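Local coordinates for pesticidal crystal protein Cry2Aa (Bacillus thuringiensis serovar kurstaki, PDB 1I5P), which promotes colloid-osmotic lysis by binding to midgut epithelial cells of dipteran and lepidopteran insect larvae, at residues V302-I307 with I423-G428; F511-F516 with S522-Q527; L545-S550 with S555-T560; N583-S588 with P616-N621. All blocks are in the same frame, centred on the assembly; numbering follows the deposited sequence.

Overall arrangement
Contact 1 closes first along the chain and lies in the middle, beta-prism domain, joining the loop after helix 293-300 to strand 422-430. Contacts 2, 3 and 4 follow in the C-terminal lectin-like beta sandwich. Contact 2, a hairpin, comes within about 5 Å of contact 1 at the nearest atoms without touching it, and their centres are about 17 Å apart. Strand 522-525 of contact 2 neighbours strand 617-626 of contact 4, centre to centre about 8 Å. Strand 541-550 of contact 3 pairs with both strands of contact 4, whose centre is about 11 Å away. One sheet thus runs through the last three contacts, and contact 3 ties it to the opposing sheet.

Contact 1 (V302-I307 with I423-G428); sequences VNSNYI and IRNISG
The flat amide of Asn425 meets segment 302-307 through its nitrogen end: ND2 donates to Val302 O at 3.1 Å, with Val302 O tilted 22° from the amide plane. Relative to Val302, ND2 stands above the carbonyl plane, 43° out of it, off the lone pairs. Ser304 OG is the next neighbour of Asn425 ND2, at 3.7 Å, but the hydroxyl is bonded to Gln301 O. At the other end of the amide, Asn425 OD1 shares a hydrogen bond with Tyr342 OH and accepts a weak hydrogen bond from Ile426 N, so both ends of this buried group are held and its rotation is fixed. With CG anti to the backbone N (chi1 -161°), the Asn425 amide reaches across toward the loop. Water completes the join: one molecule bridges Ser304 O and Arg424 O, and a second donates to Tyr306 O and, at 2.7 Å, to Arg424 O. The loop side is a type I turn from Asn303 to Tyr306. Arg424 and Asn425 form a classic beta bulge opposite Val467 of strand 462-469. The contact joins strand 422-430, at the margin of a three-stranded antiparallel sheet, to the loop linking helix 293-300 with strand 308-321.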
# COMPACT_ATOMS: atom_id res chain seq x y z
N VAL A 302 9.64 2.22 -10.86
CA VAL A 302 10.93 1.86 -11.44
C VAL A 302 11.97 1.86 -10.33
O VAL A 302 12.08 2.83 -9.57
CB VAL A 302 11.35 2.87 -12.54
CG1 VAL A 302 12.86 2.78 -12.79
CG2 VAL A 302 10.59 2.57 -13.82
N ASN A 303 12.73 0.77 -10.23
CA ASN A 303 13.76 0.62 -9.22
C ASN A 303 13.18 0.57 -7.81
O ASN A 303 13.82 1.00 -6.86
CB ASN A 303 14.78 1.77 -9.31
CG ASN A 303 15.66 1.69 -10.54
OD1 ASN A 303 15.78 0.64 -11.17
ND2 ASN A 303 16.31 2.81 -10.88
N SER A 304 11.96 0.04 -7.68
CA SER A 304 11.32 -0.06 -6.37
C SER A 304 12.05 -1.03 -5.45
O SER A 304 11.88 -0.97 -4.23
CB SER A 304 9.87 -0.52 -6.51
OG SER A 304 8.99 0.57 -6.70
N ASN A 305 12.84 -1.93 -6.03
CA ASN A 305 13.57 -2.91 -5.23
C ASN A 305 14.90 -2.37 -4.72
O ASN A 305 15.60 -3.03 -3.96
CB ASN A 305 13.78 -4.18 -6.05
CG ASN A 305 14.57 -3.95 -7.32
OD1 ASN A 305 14.34 -2.98 -8.04
ND2 ASN A 305 15.50 -4.85 -7.61
N TYR A 306 15.25 -1.15 -5.14
CA TYR A 306 16.49 -0.53 -4.69
C TYR A 306 16.23 0.40 -3.51
O TYR A 306 15.08 0.72 -3.20
CB TYR A 306 17.13 0.26 -5.84
CG TYR A 306 17.83 -0.63 -6.85
CD1 TYR A 306 17.12 -1.22 -7.89
CD2 TYR A 306 19.19 -0.93 -6.72
CE1 TYR A 306 17.74 -2.09 -8.78
CE2 TYR A 306 19.82 -1.80 -7.60
CZ TYR A 306 19.09 -2.38 -8.62
OH TYR A 306 19.73 -3.25 -9.47
N ILE A 307 17.31 0.83 -2.86
CA ILE A 307 17.20 1.72 -1.72
C ILE A 307 17.40 3.17 -2.14
O ILE A 307 18.50 3.58 -2.52
CB ILE A 307 18.21 1.33 -0.62
CG1 ILE A 307 17.86 -0.07 -0.11
CG2 ILE A 307 18.19 2.35 0.51
CD1 ILE A 307 18.80 -0.61 0.95
N ILE A 423 8.78 7.30 2.32
CA ILE A 423 8.88 7.55 0.89
C ILE A 423 9.98 6.59 0.44
O ILE A 423 11.16 6.89 0.57
CB ILE A 423 9.28 9.00 0.59
CG1 ILE A 423 8.14 9.95 0.98
CG2 ILE A 423 9.62 9.16 -0.89
CD1 ILE A 423 8.48 11.42 0.84
N ARG A 424 9.58 5.42 -0.04
CA ARG A 424 10.53 4.42 -0.49
C ARG A 424 10.96 4.58 -1.94
O ARG A 424 11.84 3.86 -2.42
CB ARG A 424 9.96 3.01 -0.27
CG ARG A 424 9.83 2.65 1.21
CD ARG A 424 11.18 2.72 1.93
NE ARG A 424 11.04 2.41 3.35
CZ ARG A 424 12.00 2.57 4.25
NH1 ARG A 424 13.19 3.03 3.89
NH2 ARG A 424 11.76 2.27 5.52
N ASN A 425 10.33 5.50 -2.66
CA ASN A 425 10.71 5.75 -4.04
C ASN A 425 10.23 7.12 -4.48
O ASN A 425 9.29 7.67 -3.91
CB ASN A 425 10.16 4.67 -4.98
CG ASN A 425 10.90 4.64 -6.32
OD1 ASN A 425 11.99 5.19 -6.45
ND2 ASN A 425 10.32 3.97 -7.31
N ILE A 426 10.90 7.66 -5.49
CA ILE A 426 10.54 8.96 -6.04
C ILE A 426 10.51 8.80 -7.55
O ILE A 426 11.30 8.06 -8.13
CB ILE A 426 11.56 10.05 -5.67
CG1 ILE A 426 11.50 10.32 -4.16
CG2 ILE A 426 11.26 11.34 -6.43
CD1 ILE A 426 12.58 11.25 -3.65
N SER A 427 9.57 9.49 -8.19
CA SER A 427 9.46 9.44 -9.63
C SER A 427 9.03 10.82 -10.07
O SER A 427 9.21 11.79 -9.34
CB SER A 427 8.43 8.39 -10.06
OG SER A 427 8.50 8.14 -11.45
N GLY A 428 8.45 10.92 -11.25
CA GLY A 428 8.01 12.21 -11.73
C GLY A 428 7.58 12.15 -13.18
O GLY A 428 7.76 11.13 -13.85
O HOH W 1 11.80 6.19 -10.02
O HOH W 2 11.02 1.01 -2.70
O HOH W 3 13.88 2.58 -1.25

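Contact 2 (F511-F516 with S522-Q527); sequences FISEKF and SLRFEQ
Phe511 and Arg524 exchange two backbone hydrogen bonds, and Ser513 and Ser522 another two, in an antiparallel beta hairpin of the C-terminal beta sandwich. Between these hydrogen-bonded pairs lies the non-hydrogen-bonded pair of Ile512 and Leu523, with CA atoms 4.8 Å apart. The short strand axes pass 4.6 Å apart, their directions 133° from one another, well away from strict antiparallel, and Ile512 CA makes a CA-H...O contact with Ser522 O.

On the face of Phe511, Ser513, Ser522 and Arg524, the arginine chain leaves with CG anti to the backbone N (chi1 -175°) and bends at chi3, which brings its guanidinium beside the partner strand. Phe511 CB sits over one guanidinium face, 3.5 Å from Arg524 NH2, and the Phe511 ring is tilted only 18° from the guanidinium plane. Glu526 fixes the orientation of the guanidinium by a side-on salt bridge: Arg524 NE meets the anti lone pair of Glu526 OE2, while NH2 comes nearly along the C-O axis of the same oxygen. A water links Ile512 O to Arg524 NH1.

At the turn end the Lys515 chain, bent at chi2 and chi4, curls back over its own backbone. Ser522 OG is hydrogen-bonded to Asp618 OD1, to which Lys515 NZ makes a long, weak ion pair. Lys515 NZ donates to Glu514 O at 3.0 Å from above the carbonyl plane, and to Ser522 OG at 2.8 Å.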
# COMPACT_ATOMS: atom_id res chain seq x y z
N PHE A 511 6.73 -7.55 -15.97
CA PHE A 511 6.05 -6.30 -15.62
C PHE A 511 5.39 -6.29 -14.25
O PHE A 511 5.01 -7.33 -13.71
CB PHE A 511 4.96 -5.99 -16.67
CG PHE A 511 5.47 -5.97 -18.08
CD1 PHE A 511 5.73 -7.16 -18.76
CD2 PHE A 511 5.71 -4.76 -18.72
CE1 PHE A 511 6.22 -7.15 -20.06
CE2 PHE A 511 6.21 -4.74 -20.02
CZ PHE A 511 6.47 -5.93 -20.69
N ILE A 512 5.27 -5.10 -13.69
CA ILE A 512 4.61 -4.93 -12.40
C ILE A 512 3.14 -4.78 -12.77
O ILE A 512 2.80 -3.99 -13.65
CB ILE A 512 5.12 -3.68 -11.67
CG1 ILE A 512 6.61 -3.85 -11.35
CG2 ILE A 512 4.32 -3.44 -10.40
CD1 ILE A 512 7.24 -2.66 -10.67
N SER A 513 2.28 -5.57 -12.13
CA SER A 513 0.86 -5.54 -12.42
C SER A 513 0.03 -5.14 -11.20
O SER A 513 0.04 -5.80 -10.16
CB SER A 513 0.41 -6.92 -12.92
OG SER A 513 -0.98 -6.96 -13.19
N GLU A 514 -0.70 -4.04 -11.34
CA GLU A 514 -1.56 -3.50 -10.29
C GLU A 514 -2.48 -4.53 -9.62
O GLU A 514 -3.07 -5.38 -10.30
CB GLU A 514 -2.38 -2.35 -10.89
CG GLU A 514 -3.58 -1.92 -10.06
CD GLU A 514 -4.20 -0.63 -10.57
OE1 GLU A 514 -4.70 -0.61 -11.72
OE2 GLU A 514 -4.20 0.37 -9.82
N LYS A 515 -2.58 -4.45 -8.30
CA LYS A 515 -3.45 -5.32 -7.51
C LYS A 515 -4.19 -4.50 -6.46
O LYS A 515 -3.67 -3.48 -5.99
CB LYS A 515 -2.64 -6.44 -6.84
CG LYS A 515 -2.05 -7.44 -7.81
CD LYS A 515 -3.16 -8.14 -8.59
CE LYS A 515 -2.59 -8.96 -9.74
NZ LYS A 515 -1.90 -8.09 -10.73
N PHE A 516 -5.38 -4.93 -6.07
CA PHE A 516 -6.16 -4.19 -5.09
C PHE A 516 -6.24 -4.86 -3.72
O PHE A 516 -6.44 -4.19 -2.71
CB PHE A 516 -7.57 -3.92 -5.63
CG PHE A 516 -7.57 -3.27 -6.98
CD1 PHE A 516 -7.82 -4.02 -8.13
CD2 PHE A 516 -7.29 -1.92 -7.12
CE1 PHE A 516 -7.79 -3.44 -9.39
CE2 PHE A 516 -7.25 -1.32 -8.39
CZ PHE A 516 -7.50 -2.09 -9.52
N SER A 522 1.74 -7.12 -8.19
CA SER A 522 2.36 -8.41 -8.47
C SER A 522 3.41 -8.29 -9.56
O SER A 522 3.51 -7.27 -10.25
CB SER A 522 1.29 -9.44 -8.87
OG SER A 522 0.66 -9.07 -10.09
N LEU A 523 4.20 -9.35 -9.71
CA LEU A 523 5.24 -9.40 -10.73
C LEU A 523 4.74 -10.39 -11.78
O LEU A 523 4.56 -11.58 -11.50
CB LEU A 523 6.55 -9.89 -10.11
CG LEU A 523 7.86 -9.35 -10.70
CD1 LEU A 523 7.84 -7.82 -10.70
CD2 LEU A 523 9.05 -9.88 -9.89
N ARG A 524 4.48 -9.89 -12.99
CA ARG A 524 3.99 -10.75 -14.06
C ARG A 524 5.11 -11.19 -14.99
O ARG A 524 5.74 -10.37 -15.65
CB ARG A 524 2.91 -10.03 -14.87
CG ARG A 524 2.27 -10.92 -15.93
CD ARG A 524 1.21 -10.19 -16.76
NE ARG A 524 1.78 -9.15 -17.62
CZ ARG A 524 1.53 -7.85 -17.48
NH1 ARG A 524 0.72 -7.42 -16.52
NH2 ARG A 524 2.07 -6.98 -18.32
N PHE A 525 5.35 -12.50 -15.03
CA PHE A 525 6.37 -13.07 -15.90
C PHE A 525 5.72 -13.45 -17.22
O PHE A 525 4.79 -14.26 -17.26
CB PHE A 525 7.00 -14.32 -15.25
CG PHE A 525 7.64 -14.06 -13.92
CD1 PHE A 525 7.30 -14.84 -12.81
CD2 PHE A 525 8.58 -13.06 -13.76
CE1 PHE A 525 7.88 -14.61 -11.56
CE2 PHE A 525 9.18 -12.82 -12.51
CZ PHE A 525 8.83 -13.60 -11.42
N GLU A 526 6.20 -12.87 -18.31
CA GLU A 526 5.65 -13.17 -19.63
C GLU A 526 6.58 -14.07 -20.42
O GLU A 526 6.20 -14.59 -21.47
CB GLU A 526 5.39 -11.88 -20.41
CG GLU A 526 4.22 -11.07 -19.86
CD GLU A 526 3.94 -9.82 -20.67
OE1 GLU A 526 4.51 -9.67 -21.77
OE2 GLU A 526 3.15 -8.97 -20.20
N GLN A 527 7.79 -14.26 -19.91
CA GLN A 527 8.78 -15.11 -20.56
C GLN A 527 9.07 -16.32 -19.69
O GLN A 527 9.35 -16.19 -18.50
CB GLN A 527 10.06 -14.33 -20.83
CG GLN A 527 11.23 -15.19 -21.29
CD GLN A 527 12.34 -14.38 -21.92
OE1 GLN A 527 12.40 -13.15 -21.77
NE2 GLN A 527 13.24 -15.05 -22.62
O HOH W 4 0.89 -4.32 -15.89

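Contact 3 (L545-S550 with S555-T560); sequences LYLRVS and STIRVT
Two strands of opposing sheets face each other across the interior of the lectin-like, jelly-roll beta sandwich. Their axes run nearly antiparallel, at 159°, and come no closer than 10.6 Å, a spacing filled by side chains: no hydrogen bond crosses between the two segments. Although only four residues separate them in sequence, strand 541-550 belongs to one sheet and strand 555-561 to the other, so the short connection carries the chain from layer to layer.

Alternate residues point inward from each side, Leu545, Leu547 and Val549 against Ile557 and Val559. Leu545 and Val559 reach for each other tip to tip, with Leu545 CD2 meeting Val559 CG1 at 3.8 Å. Leu547 instead slides past both partners in the opposite direction, and its CD1 methyl wedges in between, 3.9 Å from Ile557 CG2 and 4.0 Å from Val559 CG2. Carrying CG anti to its carbonyl carbon (chi1 -66°), Leu547 projects this methyl between the two beta-branched residues.

Leu605 of strand 602-610 packs on both Leu545 and Val559, and Ile592 touches Leu547 and Val559, so the apolar layer extends beyond the pair. Phe617 of strand 617-626 touches Val549. Nearest the connection, Val549 CG1 lies 4.4 Å from Ile557 CD1.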
# COMPACT_ATOMS: atom_id res chain seq x y z
N LEU A 545 6.99 -22.21 3.46
CA LEU A 545 6.97 -21.17 2.46
C LEU A 545 5.74 -21.31 1.59
O LEU A 545 5.48 -22.38 1.02
CB LEU A 545 8.22 -21.24 1.58
CG LEU A 545 8.28 -20.29 0.38
CD1 LEU A 545 8.34 -18.84 0.86
CD2 LEU A 545 9.50 -20.62 -0.47
N TYR A 546 4.96 -20.23 1.51
CA TYR A 546 3.77 -20.20 0.69
C TYR A 546 3.95 -19.13 -0.37
O TYR A 546 4.39 -18.02 -0.07
CB TYR A 546 2.53 -19.83 1.53
CG TYR A 546 2.03 -20.91 2.46
CD1 TYR A 546 2.60 -21.09 3.72
CD2 TYR A 546 0.98 -21.76 2.08
CE1 TYR A 546 2.14 -22.08 4.59
CE2 TYR A 546 0.51 -22.75 2.95
CZ TYR A 546 1.09 -22.91 4.20
OH TYR A 546 0.64 -23.89 5.04
N LEU A 547 3.64 -19.46 -1.61
CA LEU A 547 3.74 -18.48 -2.68
C LEU A 547 2.34 -18.19 -3.16
O LEU A 547 1.62 -19.11 -3.57
CB LEU A 547 4.59 -19.00 -3.84
CG LEU A 547 6.08 -19.23 -3.56
CD1 LEU A 547 6.80 -19.56 -4.86
CD2 LEU A 547 6.70 -18.00 -2.92
N ARG A 548 1.93 -16.93 -3.05
CA ARG A 548 0.62 -16.53 -3.52
C ARG A 548 0.84 -16.20 -4.99
O ARG A 548 1.62 -15.31 -5.33
CB ARG A 548 0.11 -15.29 -2.77
CG ARG A 548 -1.20 -14.74 -3.33
CD ARG A 548 -1.95 -13.86 -2.33
NE ARG A 548 -2.49 -14.64 -1.22
CZ ARG A 548 -3.31 -14.15 -0.29
NH1 ARG A 548 -3.67 -12.88 -0.32
NH2 ARG A 548 -3.75 -14.93 0.69
N VAL A 549 0.17 -16.95 -5.86
CA VAL A 549 0.34 -16.74 -7.29
C VAL A 549 -0.95 -16.89 -8.06
O VAL A 549 -1.95 -17.42 -7.56
CB VAL A 549 1.35 -17.76 -7.88
CG1 VAL A 549 2.55 -17.91 -6.96
CG2 VAL A 549 0.66 -19.11 -8.08
N SER A 550 -0.92 -16.42 -9.30
CA SER A 550 -2.06 -16.53 -10.20
C SER A 550 -1.51 -17.09 -11.51
O SER A 550 -0.50 -16.60 -12.02
CB SER A 550 -2.70 -15.17 -10.44
OG SER A 550 -3.79 -15.29 -11.35
N SER A 555 1.74 -23.80 -15.30
CA SER A 555 3.06 -23.27 -15.05
C SER A 555 3.77 -24.18 -14.05
O SER A 555 3.13 -24.98 -13.37
CB SER A 555 2.97 -21.84 -14.50
OG SER A 555 2.11 -21.78 -13.37
N THR A 556 5.09 -24.06 -13.99
CA THR A 556 5.88 -24.88 -13.07
C THR A 556 6.76 -23.98 -12.22
O THR A 556 7.47 -23.11 -12.74
CB THR A 556 6.77 -25.88 -13.83
OG1 THR A 556 5.95 -26.72 -14.65
CG2 THR A 556 7.56 -26.74 -12.85
N ILE A 557 6.70 -24.18 -10.91
CA ILE A 557 7.49 -23.37 -10.00
C ILE A 557 8.66 -24.17 -9.41
O ILE A 557 8.47 -25.28 -8.91
CB ILE A 557 6.63 -22.85 -8.83
CG1 ILE A 557 5.42 -22.09 -9.36
CG2 ILE A 557 7.46 -21.91 -7.96
CD1 ILE A 557 4.46 -21.64 -8.28
N ARG A 558 9.85 -23.60 -9.50
CA ARG A 558 11.05 -24.23 -8.95
C ARG A 558 11.68 -23.27 -7.95
O ARG A 558 12.21 -22.21 -8.33
CB ARG A 558 12.04 -24.57 -10.06
CG ARG A 558 11.63 -25.77 -10.92
CD ARG A 558 12.65 -26.04 -12.02
NE ARG A 558 12.39 -27.31 -12.71
CZ ARG A 558 11.38 -27.52 -13.54
NH1 ARG A 558 10.51 -26.55 -13.81
NH2 ARG A 558 11.23 -28.71 -14.11
N VAL A 559 11.61 -23.63 -6.68
CA VAL A 559 12.16 -22.81 -5.62
C VAL A 559 13.45 -23.41 -5.09
O VAL A 559 13.51 -24.58 -4.74
CB VAL A 559 11.16 -22.66 -4.46
CG1 VAL A 559 11.75 -21.79 -3.36
CG2 VAL A 559 9.85 -22.07 -4.97
N THR A 560 14.49 -22.59 -5.04
CA THR A 560 15.78 -23.04 -4.54
C THR A 560 16.16 -22.19 -3.34
O THR A 560 16.29 -20.97 -3.44
CB THR A 560 16.87 -22.93 -5.62
OG1 THR A 560 16.45 -23.66 -6.79
CG2 THR A 560 18.18 -23.53 -5.12

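Contact 4 (N583-S588 with P616-N621); sequences NGARFS and PFDLMN
Met620 SD packs against Phe587 CB at 3.5 Å and against Ala585 CB at 4.1 Å, so one thioether spans the two inward-pointing beta carbons of segment 583-588. The terminal methyl joins in: Met620 CE lies 3.8 Å from Phe587 CB. The methionine chain is extended about CB-CG (chi2 169°), then bent at chi3 (76°), which lays CE along the same two residues. No hydrogen bond joins the segments; Asp618 OD2 comes only to 4.4 Å from Ala585 CB.

Further out, the Phe587 ring turns away (chi1 93°) to a cation-pi contact with Arg548, leaving CB against Met620. Asp618 OD1 is taken by Ser522 OG, consistent with a carboxylate held toward the hairpin of strands 510-513 and 522-525. Met620 itself belongs to a classic beta bulge, formed with Asn621 opposite Arg548, and Ser522 touches its side chain.

Ser550 lies by both segments: its OG bonds Arg586 N, while its backbone pairs with Asp618. Strand 541-550 therefore runs between strands 585-597 and 617-626 in the sheet, and Met620 packs from one of these flanking strands onto the other near the end of strand 541-550, with strand 522-525 beyond 617-626.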
# COMPACT_ATOMS: atom_id res chain seq x y z
N ASN A 583 -7.86 -7.69 -10.54
CA ASN A 583 -7.35 -7.15 -11.80
C ASN A 583 -7.00 -8.27 -12.79
O ASN A 583 -5.99 -8.19 -13.49
CB ASN A 583 -6.13 -6.27 -11.53
CG ASN A 583 -5.69 -5.49 -12.75
OD1 ASN A 583 -6.51 -5.06 -13.56
ND2 ASN A 583 -4.38 -5.31 -12.89
N GLY A 584 -7.83 -9.30 -12.84
CA GLY A 584 -7.58 -10.40 -13.76
C GLY A 584 -6.89 -11.61 -13.13
O GLY A 584 -7.01 -12.73 -13.62
N ALA A 585 -6.17 -11.38 -12.04
CA ALA A 585 -5.47 -12.48 -11.37
C ALA A 585 -6.39 -13.22 -10.40
O ALA A 585 -7.24 -12.61 -9.76
CB ALA A 585 -4.25 -11.94 -10.62
N ARG A 586 -6.23 -14.53 -10.33
CA ARG A 586 -7.03 -15.36 -9.42
C ARG A 586 -6.01 -16.12 -8.58
O ARG A 586 -5.58 -17.22 -8.93
CB ARG A 586 -7.90 -16.34 -10.20
CG ARG A 586 -9.05 -15.67 -10.93
CD ARG A 586 -9.74 -16.65 -11.84
NE ARG A 586 -10.00 -16.04 -13.14
CZ ARG A 586 -10.21 -16.73 -14.25
NH1 ARG A 586 -10.20 -18.06 -14.23
NH2 ARG A 586 -10.43 -16.09 -15.39
N PHE A 587 -5.64 -15.52 -7.46
CA PHE A 587 -4.63 -16.10 -6.60
C PHE A 587 -4.98 -17.41 -5.92
O PHE A 587 -6.14 -17.77 -5.74
CB PHE A 587 -4.17 -15.07 -5.55
CG PHE A 587 -4.92 -15.14 -4.24
CD1 PHE A 587 -4.60 -16.11 -3.29
CD2 PHE A 587 -5.91 -14.21 -3.94
CE1 PHE A 587 -5.27 -16.16 -2.06
CE2 PHE A 587 -6.58 -14.25 -2.71
CZ PHE A 587 -6.26 -15.22 -1.78
N SER A 588 -3.92 -18.12 -5.56
CA SER A 588 -4.00 -19.37 -4.84
C SER A 588 -2.69 -19.42 -4.07
O SER A 588 -1.66 -18.99 -4.59
CB SER A 588 -4.08 -20.56 -5.79
OG SER A 588 -4.22 -21.76 -5.05
N PRO A 616 0.96 -15.79 -19.13
CA PRO A 616 1.72 -15.08 -18.10
C PRO A 616 1.54 -15.69 -16.72
O PRO A 616 0.56 -16.38 -16.47
CB PRO A 616 1.17 -13.66 -18.18
CG PRO A 616 0.73 -13.56 -19.62
CD PRO A 616 0.02 -14.87 -19.79
N PHE A 617 2.49 -15.42 -15.84
CA PHE A 617 2.44 -15.91 -14.47
C PHE A 617 2.55 -14.72 -13.54
O PHE A 617 3.39 -13.84 -13.73
CB PHE A 617 3.61 -16.88 -14.22
CG PHE A 617 3.68 -17.41 -12.81
CD1 PHE A 617 3.20 -18.69 -12.51
CD2 PHE A 617 4.26 -16.66 -11.79
CE1 PHE A 617 3.30 -19.21 -11.23
CE2 PHE A 617 4.36 -17.17 -10.49
CZ PHE A 617 3.89 -18.45 -10.21
N ASP A 618 1.69 -14.67 -12.53
CA ASP A 618 1.71 -13.58 -11.56
C ASP A 618 2.26 -14.05 -10.22
O ASP A 618 1.64 -14.87 -9.55
CB ASP A 618 0.31 -13.01 -11.34
CG ASP A 618 -0.08 -11.96 -12.37
OD1 ASP A 618 0.34 -10.79 -12.22
OD2 ASP A 618 -0.80 -12.30 -13.33
N LEU A 619 3.41 -13.52 -9.83
CA LEU A 619 4.00 -13.84 -8.53
C LEU A 619 3.42 -12.72 -7.68
O LEU A 619 3.84 -11.56 -7.79
CB LEU A 619 5.52 -13.72 -8.58
CG LEU A 619 6.37 -14.70 -7.76
CD1 LEU A 619 7.63 -13.98 -7.31
CD2 LEU A 619 5.61 -15.25 -6.56
N MET A 620 2.44 -13.05 -6.83
CA MET A 620 1.76 -12.05 -6.01
C MET A 620 2.27 -11.78 -4.60
O MET A 620 2.31 -10.62 -4.17
CB MET A 620 0.27 -12.38 -5.99
CG MET A 620 -0.32 -12.41 -7.40
SD MET A 620 -1.97 -13.08 -7.45
CE MET A 620 -2.88 -11.68 -6.79
N ASN A 621 2.63 -12.83 -3.86
CA ASN A 621 3.16 -12.64 -2.52
C ASN A 621 4.03 -13.80 -2.10
O ASN A 621 3.87 -14.93 -2.56
CB ASN A 621 2.03 -12.46 -1.49
CG ASN A 621 2.45 -11.55 -0.32
OD1 ASN A 621 3.64 -11.33 -0.07
ND2 ASN A 621 1.45 -11.03 0.40